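Probable enoyl-CoA hydratase/isomerase (Pseudomonas aeruginosa PAO1, PDB 5YLO) probably acts as a Delta3,Delta2-enoyl-CoA isomerase of the crotonase family, shifting double bonds in unsaturated fatty acyl-CoA so that beta-oxidation can proceed. Local coordinates at residues G94-L99 with L120-R125; D100-A105 with F208-T213; E169-E174 with A179-E184; A114-A119 with A131-G136. All coordinates share one frame; numbering follows the deposited sequence.

Contact 1. Residues G94-L99 with L120-R125; sequences GRLHAL and LCCDFR
Leu96 and His97 end helix 85-97 of the crotonase fold, and here they pack on Cys121 and Cys122 in the turn that leads from helix 114-120 into strand 124-128. The two backbones come closest at His97 and Cys121, whose CA atoms lie 4.3 Å apart. At this point His97 CA approaches Cys121 O at 3.3 Å, and its hydrogen points nearly straight at that oxygen (165°), a CA-H...O contact. The apolar part is carried by Leu96. Its chi1 (-179°) sends CG toward the turn, and chi2 (61°) sets CD2 against it. CD2 rests on Cys121 CB at 3.7 Å and reaches Cys122 SG at 4.0 Å. Next to it, His97 meets Cys121 CB to CB. The imidazole itself turns elsewhere, to an edge-to-face stack with Trp150, and a bound glycerol lies beside it.

A water joins the polar side. It donates to His97 O at 3.0 Å and to Asp123 OD1 at 2.6 Å, but other acceptors nearby compete for its two protons, so the two bonds may not both be made at all times. Asp123 also forms salt bridges with Lys214 and with Lys162 of the second subunit. Arg125, on the strand that follows, gives Cys122 O in the turn a hydrogen bond of 2.8 Å from NH1. The carbonyl oxygen lies near the guanidinium plane, but the nitrogen sits above the carbonyl plane.

No direct hydrogen bond joins the two segments. They are held by small apolar surfaces, a CA-H...O contact and one water, and the two lysines would tend to keep Asp123 ionised.

Contact 2. Residues D100-A105 with F208-T213; sequences DKPTVA and FAFAQT
Ala211 and Phe210 of helix 207-220 meet Asp100 and Pro102, in the loop that leads into strand 103-107. The contact is small, with 156 Å² buried over both sides, and no hydrogen bond crosses it. Its tight part has two points. Ala211 CB presses on the backbone oxygen Asp100 O at 3.4 Å, with Asp100 CB 4.3 Å from the same Ala211 CB. Pro102 CG touches Phe210 CD2 at 3.7 Å; the two side chains cross at about a right angle, with CG approaching the phenyl ring obliquely. Phe210 has its CG anti to the carbonyl carbon (chi1 -59°), and this swings the ring toward the proline.

The other side is looser. The Asp100 carboxylate has a long, weak ion pair with Arg215 and lies near the like-charged Glu45. On the outer side of the helix, Phe208 and Gln212 are exposed and start away from the loop.

Lys101 packs on Thr207, at the start of the helix, and its NZ gives hydrogen bonds to the carbonyls of Asp47 and Val50. Strand 103-107, just beyond, runs between strands 52-56 and 124-128. Phe210 also meets Phe166 of the second subunit, so this part of helix 207-220 touches both the loop and a neighbouring chain.

Contact 3. Residues E169-E174 with A179-E184; sequences EAWSAE and AGLVGE
The two backbones stay well apart, nearest at Ala173 and Val182 with 7.8 Å between their CA atoms, and helix 173-179 links them in sequence. Side chains therefore make the contact, with Trp171 at its centre. The six-membered part of the indole does the touching. Its CZ3 meets Ala179 CB at 3.6 Å, and the neighbouring CE3 lies 4.3 Å from Leu181 CD2. Both partners approach the ring obliquely. The Trp171 CG is anti to the carbonyl carbon (chi1 -72°), which sends the indole along the short helix toward its far end. Arg175, from within that helix, adds a cation-pi contact to the indole. Further along, Val182 CG2 comes to 4.3 Å from Ala173 O, a looser touch. No hydrogen bond joins the segments.

Both ends of the helix are finished. Ser172 is the N-cap, and its OG accepts a hydrogen bond from Arg175 N. Gly180 leaves the helix with positive phi (92°), a backbone conformation in which glycine is commonly found, and closes a Schellman motif.

The whole is a short helix capped at both ends, with a tryptophan from before it laid against its last residue, Ala179, and against Leu181 just beyond, on the way to sheet strand 184-186.

Contact 4. Residues A114-A119 with A131-G136; sequences AGMDLA and ARFKAG
Met116 reaches out from helix 114-120 and lies across the edge of the Phe133 ring and on to Ala135. The first two bonds of its chain are extended, with CG anti to the backbone N (chi1 -172°). The last torsion then bends (chi3 73°) and turns the methyl group along the strand. Each part of the chain thus meets a different residue. CG sits at the Phe133 edge, close to the ring plane, 4.0 Å from CD2. SD lies 4.1 Å from Lys134 O. CE lands on Ala135 CB at 3.6 Å. The methionine and phenylalanine side chains cross at about a right angle.

The backbones keep their distance, and the nearest CA atoms, Met116 and Phe133, are 7.0 Å apart. The long Met116 side chain bridges helix and strand. No hydrogen bond crosses here; the contact is apolar and buried. Lys134 contributes its carbonyl oxygen, and its long side chain runs off from the helix.

Strand 132-134 is the middle one of a small three-stranded sheet, parallel to strand 111-112 and antiparallel to strand 171-172. Phe133 packs on Val107 of the large sheet as well, and Met116 also touches Leu152 of helix 146-156. On other sides of helix 114-120, Leu118 packs on Leu92 and Met93 of helix 85-97, and Ala119 on Ala105 of strand 103-107.

In the fold
From the N terminus, contact 1 opens at the end of helix 85-97, and contact 2 opens in the loop just after it. Contact 4 opens on helix 114-120 before contact 1 closes at 120-125, so contacts 1 and 4 cross. Contact 4 closes at 131-136. Contact 3 follows in series, closing a short loop around helix 173-179. Contact 2 closes last, at 208-213; it crosses contact 1 and encloses contacts 3 and 4. Contacts 1 and 2 meet where strands 103-107 and 124-128 pair in the large sheet. Contacts 3 and 4 join through strands 132-134 and 171-172 of the small one. Arg125 ties contact 1 to both contact 3 and contact 4.

Contact 1. Residues G94-L99 with L120-R125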
loop_
_atom_site.group_PDB
_atom_site.type_symbol
_atom_site.label_atom_id
_atom_site.label_comp_id
_atom_site.label_asym_id
_atom_site.label_seq_id
_atom_site.Cartn_x
_atom_site.Cartn_y
_atom_site.Cartn_z
ATOM N N GLY A 94 5.811 -19.880 4.944
ATOM C CA GLY A 94 5.208 -19.965 3.625
ATOM C C GLY A 94 3.844 -20.631 3.624
ATOM O O GLY A 94 2.930 -20.180 2.928
ATOM N N ARG A 95 3.738 -21.755 4.337
ATOM C CA ARG A 95 2.488 -22.517 4.453
ATOM C C ARG A 95 1.359 -21.784 5.187
ATOM O O ARG A 95 0.210 -21.801 4.746
ATOM C CB ARG A 95 2.750 -23.869 5.121
ATOM C CG ARG A 95 1.499 -24.701 5.349
ATOM C CD ARG A 95 1.833 -26.038 5.991
ATOM N NE ARG A 95 2.702 -26.849 5.143
ATOM C CZ ARG A 95 2.261 -27.711 4.231
ATOM N NH1 ARG A 95 3.125 -28.407 3.504
ATOM N NH2 ARG A 95 0.960 -27.875 4.046
ATOM N N LEU A 96 1.694 -21.144 6.304
ATOM C CA LEU A 96 0.725 -20.372 7.076
ATOM C C LEU A 96 0.212 -19.189 6.266
ATOM O O LEU A 96 -0.988 -18.894 6.267
ATOM C CB LEU A 96 1.343 -19.890 8.388
ATOM C CG LEU A 96 0.404 -19.081 9.284
ATOM C CD1 LEU A 96 -0.801 -19.919 9.693
ATOM C CD2 LEU A 96 1.145 -18.561 10.506
ATOM N N HIS A 97 1.115 -18.505 5.564
ATOM C CA HIS A 97 0.732 -17.331 4.790
ATOM C C HIS A 97 -0.219 -17.694 3.657
ATOM O O HIS A 97 -1.126 -16.922 3.329
ATOM C CB HIS A 97 1.990 -16.648 4.253
ATOM C CG HIS A 97 1.733 -15.669 3.151
ATOM N ND1 HIS A 97 2.176 -15.868 1.861
ATOM C CD2 HIS A 97 1.087 -14.479 3.148
ATOM C CE1 HIS A 97 1.809 -14.847 1.108
ATOM N NE2 HIS A 97 1.146 -13.989 1.864
ATOM N N ALA A 98 -0.034 -18.868 3.055
ATOM C CA ALA A 98 -0.837 -19.317 1.924
ATOM C C ALA A 98 -1.896 -20.343 2.315
ATOM O O ALA A 98 -2.445 -21.011 1.435
ATOM C CB ALA A 98 0.069 -19.897 0.837
ATOM N N LEU A 99 -2.197 -20.472 3.606
ATOM C CA LEU A 99 -3.135 -21.486 4.072
ATOM C C LEU A 99 -4.524 -21.254 3.485
ATOM O O LEU A 99 -4.983 -20.116 3.363
ATOM C CB LEU A 99 -3.200 -21.470 5.598
ATOM C CG LEU A 99 -3.780 -22.710 6.272
ATOM C CD1 LEU A 99 -2.693 -23.758 6.465
ATOM C CD2 LEU A 99 -4.433 -22.347 7.595
ATOM N N LEU A 120 2.130 -12.027 11.222
ATOM C CA LEU A 120 1.942 -11.353 9.943
ATOM C C LEU A 120 1.525 -12.311 8.836
ATOM O O LEU A 120 0.898 -11.879 7.862
ATOM C CB LEU A 120 3.224 -10.618 9.551
ATOM C CG LEU A 120 3.728 -9.629 10.603
ATOM C CD1 LEU A 120 5.046 -8.995 10.181
ATOM C CD2 LEU A 120 2.673 -8.568 10.884
ATOM N N CYS A 121 1.855 -13.597 8.964
ATOM C CA CYS A 121 1.416 -14.600 8.003
ATOM C C CYS A 121 -0.058 -14.945 8.145
ATOM O O CYS A 121 -0.615 -15.598 7.256
ATOM C CB CYS A 121 2.256 -15.872 8.142
ATOM S SG CYS A 121 4.013 -15.655 7.746
ATOM N N CYS A 122 -0.696 -14.524 9.230
ATOM C CA CYS A 122 -2.121 -14.746 9.385
ATOM C C CYS A 122 -2.907 -13.664 8.651
ATOM O O CYS A 122 -2.411 -12.565 8.389
ATOM C CB CYS A 122 -2.502 -14.770 10.865
ATOM S SG CYS A 122 -1.682 -16.072 11.813
ATOM N N ASP A 123 -4.154 -13.995 8.309
ATOM C CA ASP A 123 -4.998 -13.048 7.586
ATOM C C ASP A 123 -5.413 -11.887 8.479
ATOM O O ASP A 123 -5.464 -10.737 8.028
ATOM C CB ASP A 123 -6.230 -13.760 7.027
ATOM C CG ASP A 123 -5.875 -14.801 5.987
ATOM O OD1 ASP A 123 -4.875 -14.592 5.269
ATOM O OD2 ASP A 123 -6.586 -15.823 5.888
ATOM N N PHE A 124 -5.706 -12.164 9.744
ATOM C CA PHE A 124 -6.193 -11.155 10.667
ATOM C C PHE A 124 -5.343 -11.154 11.926
ATOM O O PHE A 124 -4.724 -12.162 12.278
ATOM C CB PHE A 124 -7.662 -11.401 11.021
ATOM C CG PHE A 124 -8.570 -11.449 9.826
ATOM C CD1 PHE A 124 -9.083 -10.283 9.284
ATOM C CD2 PHE A 124 -8.909 -12.659 9.243
ATOM C CE1 PHE A 124 -9.918 -10.323 8.184
ATOM C CE2 PHE A 124 -9.746 -12.704 8.142
ATOM C CZ PHE A 124 -10.251 -11.534 7.613
ATOM N N ARG A 125 -5.314 -10.007 12.601
ATOM C CA ARG A 125 -4.573 -9.856 13.848
ATOM C C ARG A 125 -5.423 -9.085 14.843
ATOM O O ARG A 125 -5.777 -7.927 14.596
ATOM C CB ARG A 125 -3.233 -9.151 13.620
ATOM C CG ARG A 125 -2.101 -10.095 13.253
ATOM C CD ARG A 125 -0.952 -9.360 12.580
ATOM N NE ARG A 125 -1.401 -8.610 11.410
ATOM C CZ ARG A 125 -1.658 -9.155 10.226
ATOM N NH1 ARG A 125 -1.516 -10.462 10.049
ATOM N NH2 ARG A 125 -2.064 -8.394 9.218
HETATM O O HOH W 1 -2.377 -14.575 4.746
#

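Contact 2. Residues D100-A105 with F208-T213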
loop_
_atom_site.group_PDB
_atom_site.type_symbol
_atom_site.label_atom_id
_atom_site.label_comp_id
_atom_site.label_asym_id
_atom_site.label_seq_id
_atom_site.Cartn_x
_atom_site.Cartn_y
_atom_site.Cartn_z
ATOM N N ASP A 100 -5.204 -22.346 3.131
ATOM C CA ASP A 100 -6.478 -22.257 2.424
ATOM C C ASP A 100 -7.667 -21.972 3.335
ATOM O O ASP A 100 -8.786 -21.827 2.830
ATOM C CB ASP A 100 -6.739 -23.544 1.639
ATOM C CG ASP A 100 -5.948 -23.610 0.349
ATOM O OD1 ASP A 100 -5.523 -22.545 -0.148
ATOM O OD2 ASP A 100 -5.761 -24.730 -0.173
ATOM N N LYS A 101 -7.462 -21.894 4.642
ATOM C CA LYS A 101 -8.498 -21.531 5.593
ATOM C C LYS A 101 -8.247 -20.127 6.131
ATOM O O LYS A 101 -7.106 -19.651 6.147
ATOM C CB LYS A 101 -8.532 -22.524 6.763
ATOM C CG LYS A 101 -8.483 -23.990 6.359
ATOM C CD LYS A 101 -9.840 -24.525 5.933
ATOM C CE LYS A 101 -9.777 -26.040 5.773
ATOM N NZ LYS A 101 -11.086 -26.666 5.438
ATOM N N PRO A 102 -9.291 -19.424 6.567
ATOM C CA PRO A 102 -9.072 -18.124 7.211
ATOM C C PRO A 102 -8.300 -18.300 8.511
ATOM O O PRO A 102 -8.638 -19.145 9.343
ATOM C CB PRO A 102 -10.494 -17.604 7.457
ATOM C CG PRO A 102 -11.365 -18.385 6.517
ATOM C CD PRO A 102 -10.721 -19.735 6.420
ATOM N N THR A 103 -7.248 -17.505 8.675
ATOM C CA THR A 103 -6.374 -17.598 9.833
ATOM C C THR A 103 -6.408 -16.295 10.621
ATOM O O THR A 103 -6.405 -15.205 10.041
ATOM C CB THR A 103 -4.933 -17.939 9.414
ATOM O OG1 THR A 103 -4.024 -17.569 10.457
ATOM C CG2 THR A 103 -4.556 -17.218 8.133
ATOM N N VAL A 104 -6.462 -16.416 11.947
ATOM C CA VAL A 104 -6.481 -15.276 12.855
ATOM C C VAL A 104 -5.354 -15.446 13.862
ATOM O O VAL A 104 -5.158 -16.538 14.407
ATOM C CB VAL A 104 -7.834 -15.137 13.584
ATOM C CG1 VAL A 104 -7.866 -13.859 14.409
ATOM C CG2 VAL A 104 -8.988 -15.171 12.595
ATOM N N ALA A 105 -4.619 -14.367 14.111
ATOM C CA ALA A 105 -3.536 -14.358 15.087
ATOM C C ALA A 105 -3.999 -13.601 16.323
ATOM O O ALA A 105 -4.314 -12.408 16.242
ATOM C CB ALA A 105 -2.274 -13.723 14.507
ATOM N N PHE A 208 -15.033 -22.543 1.106
ATOM C CA PHE A 208 -14.527 -22.792 -0.241
ATOM C C PHE A 208 -14.310 -21.490 -1.001
ATOM O O PHE A 208 -13.305 -21.333 -1.706
ATOM C CB PHE A 208 -15.491 -23.707 -1.000
ATOM C CG PHE A 208 -16.899 -23.164 -1.106
ATOM C CD1 PHE A 208 -17.805 -23.329 -0.066
ATOM C CD2 PHE A 208 -17.320 -22.499 -2.250
ATOM C CE1 PHE A 208 -19.099 -22.833 -0.162
ATOM C CE2 PHE A 208 -18.613 -22.000 -2.350
ATOM C CZ PHE A 208 -19.502 -22.169 -1.304
ATOM N N ALA A 209 -15.245 -20.547 -0.875
ATOM C CA ALA A 209 -15.108 -19.276 -1.576
ATOM C C ALA A 209 -13.962 -18.455 -1.001
ATOM O O ALA A 209 -13.248 -17.771 -1.743
ATOM C CB ALA A 209 -16.420 -18.497 -1.509
ATOM N N PHE A 210 -13.767 -18.518 0.319
ATOM C CA PHE A 210 -12.651 -17.806 0.932
ATOM C C PHE A 210 -11.320 -18.329 0.409
ATOM O O PHE A 210 -10.384 -17.552 0.182
ATOM C CB PHE A 210 -12.709 -17.932 2.457
ATOM C CG PHE A 210 -13.975 -17.396 3.077
ATOM C CD1 PHE A 210 -14.795 -16.511 2.392
ATOM C CD2 PHE A 210 -14.339 -17.775 4.360
ATOM C CE1 PHE A 210 -15.955 -16.025 2.973
ATOM C CE2 PHE A 210 -15.496 -17.292 4.945
ATOM C CZ PHE A 210 -16.304 -16.415 4.251
ATOM N N ALA A 211 -11.220 -19.645 0.202
ATOM C CA ALA A 211 -9.977 -20.232 -0.287
ATOM C C ALA A 211 -9.636 -19.710 -1.676
ATOM O O ALA A 211 -8.496 -19.306 -1.938
ATOM C CB ALA A 211 -10.085 -21.757 -0.294
ATOM N N GLN A 212 -10.616 -19.709 -2.582
ATOM C CA GLN A 212 -10.384 -19.158 -3.914
ATOM C C GLN A 212 -10.092 -17.665 -3.846
ATOM O O GLN A 212 -9.205 -17.167 -4.550
ATOM C CB GLN A 212 -11.589 -19.426 -4.812
ATOM C CG GLN A 212 -11.816 -20.891 -5.129
ATOM C CD GLN A 212 -13.013 -21.108 -6.032
ATOM O OE1 GLN A 212 -14.122 -20.666 -5.730
ATOM N NE2 GLN A 212 -12.794 -21.787 -7.152
ATOM N N THR A 213 -10.827 -16.936 -3.004
ATOM C CA THR A 213 -10.590 -15.503 -2.858
ATOM C C THR A 213 -9.204 -15.226 -2.290
ATOM O O THR A 213 -8.512 -14.306 -2.743
ATOM C CB THR A 213 -11.669 -14.880 -1.970
ATOM O OG1 THR A 213 -12.911 -14.836 -2.685
ATOM C CG2 THR A 213 -11.280 -13.467 -1.547
#

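Contact 3. Residues E169-E174 with A179-E184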
loop_
_atom_site.group_PDB
_atom_site.type_symbol
_atom_site.label_atom_id
_atom_site.label_comp_id
_atom_site.label_asym_id
_atom_site.label_seq_id
_atom_site.Cartn_x
_atom_site.Cartn_y
_atom_site.Cartn_z
ATOM N N GLU A 169 12.967 0.790 19.501
ATOM C CA GLU A 169 11.808 0.888 20.377
ATOM C C GLU A 169 10.724 -0.092 19.950
ATOM O O GLU A 169 10.558 -0.386 18.763
ATOM C CB GLU A 169 11.260 2.315 20.378
ATOM C CG GLU A 169 10.667 2.755 19.049
ATOM C CD GLU A 169 10.381 4.241 18.993
ATOM O OE1 GLU A 169 10.803 4.966 19.918
ATOM O OE2 GLU A 169 9.735 4.685 18.020
ATOM N N ALA A 170 9.990 -0.608 20.930
ATOM C CA ALA A 170 8.841 -1.447 20.642
ATOM C C ALA A 170 7.606 -0.584 20.405
ATOM O O ALA A 170 7.511 0.554 20.873
ATOM C CB ALA A 170 8.586 -2.430 21.784
ATOM N N TRP A 171 6.655 -1.137 19.659
ATOM C CA TRP A 171 5.384 -0.479 19.402
ATOM C C TRP A 171 4.306 -1.046 20.313
ATOM O O TRP A 171 4.247 -2.256 20.550
ATOM C CB TRP A 171 4.960 -0.639 17.941
ATOM C CG TRP A 171 5.769 0.176 16.987
ATOM C CD1 TRP A 171 6.934 0.834 17.251
ATOM C CD2 TRP A 171 5.469 0.428 15.610
ATOM N NE1 TRP A 171 7.381 1.477 16.122
ATOM C CE2 TRP A 171 6.498 1.243 15.101
ATOM C CE3 TRP A 171 4.429 0.042 14.759
ATOM C CZ2 TRP A 171 6.518 1.679 13.778
ATOM C CZ3 TRP A 171 4.451 0.474 13.446
ATOM C CH2 TRP A 171 5.489 1.284 12.968
ATOM N N SER A 172 3.455 -0.162 20.827
ATOM C CA SER A 172 2.326 -0.579 21.637
ATOM C C SER A 172 1.206 -1.106 20.744
ATOM O O SER A 172 1.227 -0.961 19.519
ATOM C CB SER A 172 1.820 0.579 22.494
ATOM O OG SER A 172 1.214 1.575 21.688
ATOM N N ALA A 173 0.212 -1.729 21.379
ATOM C CA ALA A 173 -0.941 -2.216 20.631
ATOM C C ALA A 173 -1.700 -1.064 19.988
ATOM O O ALA A 173 -2.226 -1.199 18.877
ATOM C CB ALA A 173 -1.860 -3.025 21.545
ATOM N N GLU A 174 -1.762 0.081 20.669
ATOM C CA GLU A 174 -2.405 1.253 20.087
ATOM C C GLU A 174 -1.646 1.741 18.861
ATOM O O GLU A 174 -2.250 2.034 17.822
ATOM C CB GLU A 174 -2.513 2.368 21.125
ATOM C CG GLU A 174 -3.861 2.448 21.807
ATOM C CD GLU A 174 -4.017 3.711 22.627
ATOM O OE1 GLU A 174 -5.010 3.819 23.376
ATOM O OE2 GLU A 174 -3.143 4.597 22.520
ATOM N N ALA A 179 -1.034 2.184 12.946
ATOM C CA ALA A 179 -0.166 2.044 11.785
ATOM C C ALA A 179 -0.627 0.958 10.824
ATOM O O ALA A 179 -0.065 0.847 9.727
ATOM C CB ALA A 179 1.269 1.750 12.233
ATOM N N GLY A 180 -1.621 0.160 11.202
ATOM C CA GLY A 180 -2.089 -0.933 10.377
ATOM C C GLY A 180 -1.426 -2.263 10.643
ATOM O O GLY A 180 -1.623 -3.202 9.861
ATOM N N LEU A 181 -0.643 -2.376 11.717
ATOM C CA LEU A 181 0.027 -3.637 12.016
ATOM C C LEU A 181 -0.972 -4.699 12.454
ATOM O O LEU A 181 -0.894 -5.854 12.018
ATOM C CB LEU A 181 1.094 -3.413 13.088
ATOM C CG LEU A 181 2.117 -4.522 13.324
ATOM C CD1 LEU A 181 2.840 -4.867 12.034
ATOM C CD2 LEU A 181 3.104 -4.083 14.392
ATOM N N VAL A 182 -1.919 -4.331 13.314
ATOM C CA VAL A 182 -3.002 -5.216 13.715
ATOM C C VAL A 182 -4.314 -4.558 13.317
ATOM O O VAL A 182 -4.392 -3.339 13.142
ATOM C CB VAL A 182 -2.976 -5.530 15.228
ATOM C CG1 VAL A 182 -1.611 -6.062 15.634
ATOM C CG2 VAL A 182 -3.337 -4.295 16.044
ATOM N N GLY A 183 -5.348 -5.378 13.169
ATOM C CA GLY A 183 -6.630 -4.883 12.706
ATOM C C GLY A 183 -7.573 -4.488 13.822
ATOM O O GLY A 183 -8.514 -3.721 13.604
ATOM N N GLU A 184 -7.325 -5.000 15.024
ATOM C CA GLU A 184 -8.246 -4.812 16.132
ATOM C C GLU A 184 -7.487 -4.945 17.443
ATOM O O GLU A 184 -6.552 -5.742 17.556
ATOM C CB GLU A 184 -9.393 -5.828 16.062
ATOM C CG GLU A 184 -10.474 -5.646 17.104
ATOM C CD GLU A 184 -11.624 -6.612 16.906
ATOM O OE1 GLU A 184 -11.732 -7.195 15.804
ATOM O OE2 GLU A 184 -12.416 -6.791 17.852
#

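Contact 4. Residues A114-A119 with A131-G136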
loop_
_atom_site.group_PDB
_atom_site.type_symbol
_atom_site.label_atom_id
_atom_site.label_comp_id
_atom_site.label_asym_id
_atom_site.label_seq_id
_atom_site.Cartn_x
_atom_site.Cartn_y
_atom_site.Cartn_z
ATOM N N ALA A 114 10.836 -13.230 14.685
ATOM C CA ALA A 114 10.111 -14.319 14.037
ATOM C C ALA A 114 8.746 -14.539 14.674
ATOM O O ALA A 114 7.829 -15.045 14.016
ATOM C CB ALA A 114 10.935 -15.606 14.091
ATOM N N GLY A 115 8.594 -14.174 15.948
ATOM C CA GLY A 115 7.291 -14.269 16.580
ATOM C C GLY A 115 6.289 -13.306 15.977
ATOM O O GLY A 115 5.118 -13.650 15.790
ATOM N N MET A 116 6.732 -12.087 15.666
ATOM C CA MET A 116 5.866 -11.152 14.959
ATOM C C MET A 116 5.609 -11.617 13.532
ATOM O O MET A 116 4.483 -11.509 13.033
ATOM C CB MET A 116 6.480 -9.755 14.961
ATOM C CG MET A 116 5.550 -8.686 14.423
ATOM S SD MET A 116 6.372 -7.100 14.224
ATOM C CE MET A 116 7.399 -7.435 12.797
ATOM N N ASP A 117 6.642 -12.135 12.860
ATOM C CA ASP A 117 6.462 -12.644 11.504
ATOM C C ASP A 117 5.412 -13.746 11.456
ATOM O O ASP A 117 4.693 -13.878 10.459
ATOM C CB ASP A 117 7.794 -13.154 10.951
ATOM C CG ASP A 117 8.833 -12.054 10.815
ATOM O OD1 ASP A 117 8.455 -10.863 10.861
ATOM O OD2 ASP A 117 10.028 -12.380 10.653
ATOM N N LEU A 118 5.301 -14.537 12.525
ATOM C CA LEU A 118 4.287 -15.583 12.571
ATOM C C LEU A 118 2.882 -14.989 12.546
ATOM O O LEU A 118 1.979 -15.535 11.902
ATOM C CB LEU A 118 4.490 -16.443 13.817
ATOM C CG LEU A 118 3.984 -17.880 13.734
ATOM C CD1 LEU A 118 4.664 -18.608 12.586
ATOM C CD2 LEU A 118 4.213 -18.606 15.049
ATOM N N ALA A 119 2.681 -13.863 13.235
ATOM C CA ALA A 119 1.374 -13.215 13.226
ATOM C C ALA A 119 1.091 -12.529 11.894
ATOM O O ALA A 119 -0.066 -12.458 11.468
ATOM C CB ALA A 119 1.280 -12.211 14.376
ATOM N N ALA A 131 -0.037 -6.109 24.468
ATOM C CA ALA A 131 0.863 -6.616 23.441
ATOM C C ALA A 131 1.857 -5.546 23.003
ATOM O O ALA A 131 1.515 -4.367 22.873
ATOM C CB ALA A 131 0.066 -7.120 22.239
ATOM N N ARG A 132 3.101 -5.970 22.786
ATOM C CA ARG A 132 4.177 -5.101 22.331
ATOM C C ARG A 132 4.869 -5.760 21.146
ATOM O O ARG A 132 4.923 -6.988 21.046
ATOM C CB ARG A 132 5.183 -4.827 23.457
ATOM C CG ARG A 132 4.543 -4.326 24.745
ATOM C CD ARG A 132 4.852 -2.860 24.977
ATOM N NE ARG A 132 6.272 -2.656 25.241
ATOM C CZ ARG A 132 6.865 -1.468 25.269
ATOM N NH1 ARG A 132 8.164 -1.384 25.518
ATOM N NH2 ARG A 132 6.163 -0.367 25.041
ATOM N N PHE A 133 5.398 -4.941 20.240
ATOM C CA PHE A 133 5.929 -5.446 18.980
ATOM C C PHE A 133 7.349 -4.946 18.762
ATOM O O PHE A 133 7.615 -3.747 18.880
ATOM C CB PHE A 133 5.029 -5.035 17.812
ATOM C CG PHE A 133 3.650 -5.624 17.882
ATOM C CD1 PHE A 133 2.644 -4.988 18.594
ATOM C CD2 PHE A 133 3.362 -6.821 17.247
ATOM C CE1 PHE A 133 1.373 -5.534 18.664
ATOM C CE2 PHE A 133 2.095 -7.371 17.312
ATOM C CZ PHE A 133 1.098 -6.728 18.021
ATOM N N LYS A 134 8.250 -5.870 18.430
ATOM C CA LYS A 134 9.652 -5.568 18.178
ATOM C C LYS A 134 10.090 -6.235 16.884
ATOM O O LYS A 134 9.667 -7.355 16.578
ATOM C CB LYS A 134 10.543 -6.047 19.335
ATOM C CG LYS A 134 10.723 -5.047 20.469
ATOM C CD LYS A 134 11.573 -5.647 21.579
ATOM C CE LYS A 134 12.268 -4.579 22.407
ATOM N NZ LYS A 134 13.142 -5.198 23.445
ATOM N N ALA A 135 10.946 -5.550 16.129
ATOM C CA ALA A 135 11.433 -6.079 14.864
ATOM C C ALA A 135 12.789 -5.470 14.545
ATOM O O ALA A 135 13.068 -4.323 14.900
ATOM C CB ALA A 135 10.465 -5.792 13.714
ATOM N N GLY A 136 13.617 -6.242 13.859
ATOM C CA GLY A 136 14.887 -5.720 13.393
ATOM C C GLY A 136 15.806 -5.416 14.552
ATOM O O GLY A 136 16.129 -6.291 15.361
#